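Local coordinates for protein nitrite reductase (Hyphomicrobium denitrificans, PDB 2DV6) that probably catalyses the one-electron reduction of nitrite to nitric oxide at bound copper, taking its electron from cytochrome c, at residues H219-H224 / Y256-A261; G194-V199 / Y274-V279. All coordinates share one frame; numbering follows the deposited sequence.

Interaction 1 (H219-H224 / Y256-A261); sequences HSVDFH and YVYHCA. With CU (copper (II) ion), chain G; CU (copper (II) ion), chain H.
Cys260 SG is gripped from two sides: a copper ion sits 2.1 Å from SG, and the backbone N of Ser220 donates a 3.4 Å hydrogen bond to the same sulfur. Two separate copper sites of a cupredoxin-fold nitrite reductase, type 1 and type 2, are built here on an antiparallel pair of segments. His219 ND1 binds the same type 1 copper, its NE2 being held by Glu172, and His268 and Met273 complete the site. Next door, Ser220 OG accepts the N-H of Ala261 and bonds to Thr262. Asp222 and His259 form the hydrogen-bonded pair, Asp222 N reaching His259 O at 2.8 Å. On the face bearing Phe223 and Tyr258, Phe223 CE2 lies over the Tyr258 ring, the planes 47° apart. The other face carries the type 2 copper: His224 NE2 binds it at 2.1 Å, with a water, His416 of the second subunit and His259 NE2, whose ring crosses at about a right angle, as the other ligands; His224 ND1 is hydrogen-bonded to Gln389 of that subunit. Tyr256 lays its ring beside the end of 219-224, CD2 standing 3.3 Å from His224 O, while its hydroxyl bonds to Ile252 O; an alanine here would probably leave that Ile252 carbonyl without its mate and open a gap beside the His224 backbone. Adjacent ligands, Cys260 and His259, thus link the two coppers. CG of His259 lies between backbone N and carbonyl carbon (chi1 51°), and ND1 donates an almost straight 2.9 Å bond to Cys260 O, which lies in the ring plane although the donor stands well above the carbonyl plane.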
loop_
_atom_site.group_PDB
_atom_site.type_symbol
_atom_site.label_atom_id
_atom_site.label_comp_id
_atom_site.label_asym_id
_atom_site.label_seq_id
_atom_site.Cartn_x
_atom_site.Cartn_y
_atom_site.Cartn_z
ATOM N N HIS A 219 42.132 -1.259 -6.205
ATOM C CA HIS A 219 41.967 -2.542 -6.886
ATOM C C HIS A 219 43.213 -3.409 -6.612
ATOM O O HIS A 219 44.232 -2.901 -6.156
ATOM C CB HIS A 219 41.699 -2.388 -8.394
ATOM C CG HIS A 219 40.475 -1.578 -8.725
ATOM N ND1 HIS A 219 39.189 -2.085 -8.652
ATOM C CD2 HIS A 219 40.346 -0.296 -9.134
ATOM C CE1 HIS A 219 38.323 -1.146 -9.005
ATOM N NE2 HIS A 219 38.999 -0.044 -9.289
ATOM N N SER A 220 43.078 -4.722 -6.822
ATOM C CA SER A 220 44.132 -5.684 -6.539
ATOM C C SER A 220 43.881 -6.857 -7.445
ATOM O O SER A 220 43.056 -6.764 -8.372
ATOM C CB SER A 220 44.062 -6.145 -5.084
ATOM O OG SER A 220 42.758 -6.609 -4.800
ATOM N N VAL A 221 44.563 -7.961 -7.164
ATOM C CA VAL A 221 44.372 -9.206 -7.890
ATOM C C VAL A 221 44.704 -10.409 -6.988
ATOM O O VAL A 221 45.653 -10.364 -6.228
ATOM C CB VAL A 221 45.196 -9.232 -9.235
ATOM C CG1 VAL A 221 46.764 -9.062 -8.964
ATOM C CG2 VAL A 221 44.914 -10.534 -10.010
ATOM N N ASP A 222 43.881 -11.452 -7.062
ATOM C CA ASP A 222 44.070 -12.757 -6.408
ATOM C C ASP A 222 44.136 -13.753 -7.594
ATOM O O ASP A 222 43.178 -13.820 -8.369
ATOM C CB ASP A 222 42.824 -13.008 -5.501
ATOM C CG ASP A 222 42.678 -14.477 -4.970
ATOM O OD1 ASP A 222 41.805 -14.673 -4.076
ATOM O OD2 ASP A 222 43.392 -15.433 -5.396
ATOM N N PHE A 223 45.255 -14.473 -7.763
ATOM C CA PHE A 223 45.361 -15.555 -8.764
ATOM C C PHE A 223 45.146 -16.925 -8.097
ATOM O O PHE A 223 45.864 -17.251 -7.128
ATOM C CB PHE A 223 46.744 -15.585 -9.456
ATOM C CG PHE A 223 47.137 -14.297 -10.151
ATOM C CD1 PHE A 223 47.905 -13.324 -9.482
ATOM C CD2 PHE A 223 46.783 -14.073 -11.468
ATOM C CE1 PHE A 223 48.287 -12.143 -10.129
ATOM C CE2 PHE A 223 47.152 -12.910 -12.122
ATOM C CZ PHE A 223 47.892 -11.923 -11.446
ATOM N N HIS A 224 44.208 -17.734 -8.602
ATOM C CA HIS A 224 44.006 -19.091 -8.030
ATOM C C HIS A 224 45.192 -20.024 -8.321
ATOM O O HIS A 224 45.332 -21.072 -7.678
ATOM C CB HIS A 224 42.694 -19.746 -8.518
ATOM C CG HIS A 224 41.462 -19.107 -7.983
ATOM N ND1 HIS A 224 40.206 -19.624 -8.211
ATOM C CD2 HIS A 224 41.285 -18.030 -7.184
ATOM C CE1 HIS A 224 39.302 -18.869 -7.609
ATOM N NE2 HIS A 224 39.929 -17.895 -6.982
ATOM N N TYR A 256 43.310 -21.466 -14.135
ATOM C CA TYR A 256 42.927 -20.807 -12.892
ATOM C C TYR A 256 42.160 -19.529 -13.122
ATOM O O TYR A 256 42.508 -18.746 -13.985
ATOM C CB TYR A 256 44.185 -20.478 -12.070
ATOM C CG TYR A 256 44.949 -21.716 -11.617
ATOM C CD1 TYR A 256 46.120 -22.123 -12.268
ATOM C CD2 TYR A 256 44.492 -22.484 -10.539
ATOM C CE1 TYR A 256 46.819 -23.236 -11.847
ATOM C CE2 TYR A 256 45.167 -23.614 -10.126
ATOM C CZ TYR A 256 46.336 -23.983 -10.778
ATOM O OH TYR A 256 47.015 -25.111 -10.350
ATOM N N VAL A 257 41.135 -19.266 -12.321
ATOM C CA VAL A 257 40.589 -17.908 -12.365
ATOM C C VAL A 257 41.429 -16.950 -11.552
ATOM O O VAL A 257 42.099 -17.348 -10.584
ATOM C CB VAL A 257 39.009 -17.785 -12.189
ATOM C CG1 VAL A 257 38.334 -19.103 -11.946
ATOM C CG2 VAL A 257 38.549 -16.588 -11.312
ATOM N N TYR A 258 41.438 -15.691 -11.981
ATOM C CA TYR A 258 41.954 -14.654 -11.112
ATOM C C TYR A 258 40.932 -13.529 -11.091
ATOM O O TYR A 258 40.139 -13.419 -12.021
ATOM C CB TYR A 258 43.324 -14.160 -11.601
ATOM C CG TYR A 258 43.320 -13.359 -12.875
ATOM C CD1 TYR A 258 43.047 -12.001 -12.855
ATOM C CD2 TYR A 258 43.635 -13.953 -14.105
ATOM C CE1 TYR A 258 43.063 -11.228 -14.055
ATOM C CE2 TYR A 258 43.670 -13.199 -15.283
ATOM C CZ TYR A 258 43.384 -11.828 -15.248
ATOM O OH TYR A 258 43.383 -11.044 -16.407
ATOM N N HIS A 259 40.951 -12.698 -10.053
ATOM C CA HIS A 259 39.965 -11.637 -9.933
ATOM C C HIS A 259 40.472 -10.581 -8.955
ATOM O O HIS A 259 41.382 -10.846 -8.171
ATOM C CB HIS A 259 38.627 -12.227 -9.431
ATOM C CG HIS A 259 38.765 -13.065 -8.204
ATOM N ND1 HIS A 259 38.857 -12.523 -6.937
ATOM C CD2 HIS A 259 38.832 -14.412 -8.042
ATOM C CE1 HIS A 259 38.961 -13.502 -6.048
ATOM N NE2 HIS A 259 38.967 -14.654 -6.695
ATOM N N CYS A 260 39.886 -9.397 -8.992
ATOM C CA CYS A 260 40.201 -8.407 -7.982
ATOM C C CYS A 260 39.829 -8.967 -6.617
ATOM O O CYS A 260 38.855 -9.711 -6.473
ATOM C CB CYS A 260 39.462 -7.107 -8.244
ATOM S SG CYS A 260 39.819 -5.764 -7.081
ATOM N N ALA A 261 40.627 -8.615 -5.614
ATOM C CA ALA A 261 40.378 -9.071 -4.254
ATOM C C ALA A 261 40.306 -7.900 -3.264
ATOM O O ALA A 261 40.750 -8.019 -2.119
ATOM C CB ALA A 261 41.443 -10.110 -3.819
HETATM CU CU CU G . 38.882 -4.108 -8.029
HETATM CU CU CU H . 39.058 -16.459 -5.754
HETATM O O HOH W 1 38.991 -15.791 -3.314
#

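Interaction 2 (G194-V199 / Y274-V279); sequences GPFLRV and YGLLLV
Phe196 lies obliquely across both Leu276 and Leu278, so that a single ring spans two alternate residues of the neighbouring strand. With CG anti to the backbone N (chi1 -175°), the ring is carried from its own segment over to 274-279, where CZ comes to 3.6 Å from Leu278 CB and CD1 meets the CB of Leu276 more loosely, at 4.0 Å. At the edge of the ring, in its plane, sits Arg198 CB. Tyr293 meets Phe196 edge-to-face, and Phe352 of strand 348-357 touches Leu276 and Leu278 as well.

Arg198 and Leu278 project from the same face of the sheet and run side by side. The arginine chain is extended from CG to NE, which lays one face of the guanidinium against a methyl group: Leu278 CD2 is 3.4 Å from Arg198 NE. Salt bridges of NE to Glu280 and of NH1 to Glu291 hold the group in that orientation.

The opposite face bears Leu197, Leu277, Val199 and Val279. Here Leu277 CD2 reaches Leu197 CB at 3.7 Å, whereas the two valines cross obliquely and touch through their CG2 atoms.

The backbone register explains these pairings. Leu278 binds both neighbours of Arg198, giving its N-H to Leu197 O at 2.7 Å and taking the N-H of Val199 on its own O. Leu276 O receives the N-H of Leu197, and Gly194 N reaches Tyr274 O at 2.7 Å. The strand axes, 4.6 Å apart at closest approach and 9° from aligned, confirm a parallel pair, with 197-200 as the outermost strand of its sheet within the chain. A parallel strand pair at the margin of an otherwise antiparallel sheet is a feature of the cupredoxin beta-sandwich.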
loop_
_atom_site.group_PDB
_atom_site.type_symbol
_atom_site.label_atom_id
_atom_site.label_comp_id
_atom_site.label_asym_id
_atom_site.label_seq_id
_atom_site.Cartn_x
_atom_site.Cartn_y
_atom_site.Cartn_z
ATOM N N GLY A 194 39.452 -10.146 -18.089
ATOM C CA GLY A 194 40.712 -9.502 -18.250
ATOM C C GLY A 194 41.575 -10.369 -19.171
ATOM O O GLY A 194 41.120 -11.414 -19.644
ATOM N N PRO A 195 42.862 -9.987 -19.349
ATOM C CA PRO A 195 43.727 -10.695 -20.317
ATOM C C PRO A 195 43.913 -12.147 -19.943
ATOM O O PRO A 195 43.998 -12.479 -18.760
ATOM C CB PRO A 195 45.079 -9.928 -20.262
ATOM C CG PRO A 195 44.822 -8.667 -19.488
ATOM C CD PRO A 195 43.546 -8.859 -18.664
ATOM N N PHE A 196 43.953 -13.021 -20.939
ATOM C CA PHE A 196 44.261 -14.412 -20.675
ATOM C C PHE A 196 45.782 -14.480 -20.418
ATOM O O PHE A 196 46.566 -14.127 -21.303
ATOM C CB PHE A 196 43.843 -15.267 -21.854
ATOM C CG PHE A 196 44.001 -16.745 -21.629
ATOM C CD1 PHE A 196 42.882 -17.552 -21.421
ATOM C CD2 PHE A 196 45.244 -17.341 -21.708
ATOM C CE1 PHE A 196 43.007 -18.908 -21.251
ATOM C CE2 PHE A 196 45.395 -18.719 -21.555
ATOM C CZ PHE A 196 44.285 -19.508 -21.331
ATOM N N LEU A 197 46.172 -14.913 -19.209
ATOM C CA LEU A 197 47.570 -15.048 -18.849
ATOM C C LEU A 197 47.977 -16.499 -19.045
ATOM O O LEU A 197 47.227 -17.425 -18.727
ATOM C CB LEU A 197 47.853 -14.494 -17.425
ATOM C CG LEU A 197 47.242 -13.101 -17.110
ATOM C CD1 LEU A 197 47.340 -12.754 -15.630
ATOM C CD2 LEU A 197 47.837 -11.941 -17.997
ATOM N N ARG A 198 49.158 -16.703 -19.628
ATOM C CA ARG A 198 49.590 -18.031 -20.014
ATOM C C ARG A 198 51.072 -18.214 -19.657
ATOM O O ARG A 198 51.927 -17.486 -20.155
ATOM C CB ARG A 198 49.321 -18.267 -21.508
ATOM C CG ARG A 198 49.474 -19.693 -21.958
ATOM C CD ARG A 198 48.887 -19.875 -23.362
ATOM N NE ARG A 198 48.757 -21.309 -23.645
ATOM C CZ ARG A 198 47.895 -21.841 -24.494
ATOM N NH1 ARG A 198 47.083 -21.052 -25.177
ATOM N NH2 ARG A 198 47.832 -23.170 -24.649
ATOM N N VAL A 199 51.366 -19.145 -18.754
ATOM C CA VAL A 199 52.736 -19.378 -18.302
ATOM C C VAL A 199 52.854 -20.894 -18.192
ATOM O O VAL A 199 51.868 -21.629 -18.442
ATOM C CB VAL A 199 53.086 -18.692 -16.920
ATOM C CG1 VAL A 199 52.902 -17.152 -16.952
ATOM C CG2 VAL A 199 52.283 -19.299 -15.759
ATOM N N TYR A 274 37.593 -10.081 -13.466
ATOM C CA TYR A 274 37.909 -11.488 -13.467
ATOM C C TYR A 274 38.613 -11.898 -14.754
ATOM O O TYR A 274 38.420 -11.262 -15.799
ATOM C CB TYR A 274 36.662 -12.365 -13.247
ATOM C CG TYR A 274 35.405 -11.999 -14.022
ATOM C CD1 TYR A 274 35.148 -12.546 -15.289
ATOM C CD2 TYR A 274 34.445 -11.163 -13.460
ATOM C CE1 TYR A 274 33.980 -12.251 -15.982
ATOM C CE2 TYR A 274 33.269 -10.836 -14.157
ATOM C CZ TYR A 274 33.042 -11.396 -15.405
ATOM O OH TYR A 274 31.891 -11.066 -16.090
ATOM N N GLY A 275 39.401 -12.976 -14.705
ATOM C CA GLY A 275 40.126 -13.408 -15.897
ATOM C C GLY A 275 40.632 -14.825 -15.723
ATOM O O GLY A 275 40.367 -15.471 -14.716
ATOM N N LEU A 276 41.333 -15.335 -16.714
ATOM C CA LEU A 276 41.948 -16.670 -16.588
ATOM C C LEU A 276 43.484 -16.614 -16.706
ATOM O O LEU A 276 44.039 -15.794 -17.470
ATOM C CB LEU A 276 41.421 -17.618 -17.677
ATOM C CG LEU A 276 39.969 -18.095 -17.522
ATOM C CD1 LEU A 276 39.599 -18.975 -18.687
ATOM C CD2 LEU A 276 39.774 -18.856 -16.226
ATOM N N LEU A 277 44.119 -17.533 -15.975
ATOM C CA LEU A 277 45.536 -17.721 -15.943
ATOM C C LEU A 277 45.756 -19.201 -16.192
ATOM O O LEU A 277 45.364 -20.042 -15.349
ATOM C CB LEU A 277 46.079 -17.381 -14.560
ATOM C CG LEU A 277 47.576 -17.368 -14.124
ATOM C CD1 LEU A 277 47.912 -18.262 -12.952
ATOM C CD2 LEU A 277 48.662 -17.398 -15.210
ATOM N N LEU A 278 46.386 -19.524 -17.322
ATOM C CA LEU A 278 46.712 -20.891 -17.610
ATOM C C LEU A 278 48.163 -21.139 -17.170
ATOM O O LEU A 278 49.069 -20.425 -17.608
ATOM C CB LEU A 278 46.544 -21.209 -19.115
ATOM C CG LEU A 278 47.063 -22.608 -19.568
ATOM C CD1 LEU A 278 46.366 -23.788 -18.881
ATOM C CD2 LEU A 278 47.011 -22.827 -21.095
ATOM N N VAL A 279 48.361 -22.154 -16.323
ATOM C CA VAL A 279 49.699 -22.679 -16.028
ATOM C C VAL A 279 49.844 -24.039 -16.728
ATOM O O VAL A 279 49.327 -25.055 -16.260
ATOM C CB VAL A 279 49.989 -22.789 -14.508
ATOM C CG1 VAL A 279 51.427 -23.302 -14.253
ATOM C CG2 VAL A 279 49.738 -21.421 -13.814
#

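From the N terminus the chain first lays down 194-199, then 219-224, which waits 31 residues for 256-261 to close interaction 1. Only afterwards does 274-279 return to 194-199, closing the 74-residue loop of interaction 2, so interaction 1 is nested wholly inside it. In the shared sheet the order is 197-200, 274-280, 254-259, 222-223, and the two contacts, with centres 10 Å apart, join at the middle pair: Tyr256 N with Leu277 O and Tyr258 O with Gly275 N are probable hydrogen bonds. Between 256-261 and 274-279 the chain supplies His268 and Met273, bringing the remaining type 1 copper ligands to the sheet.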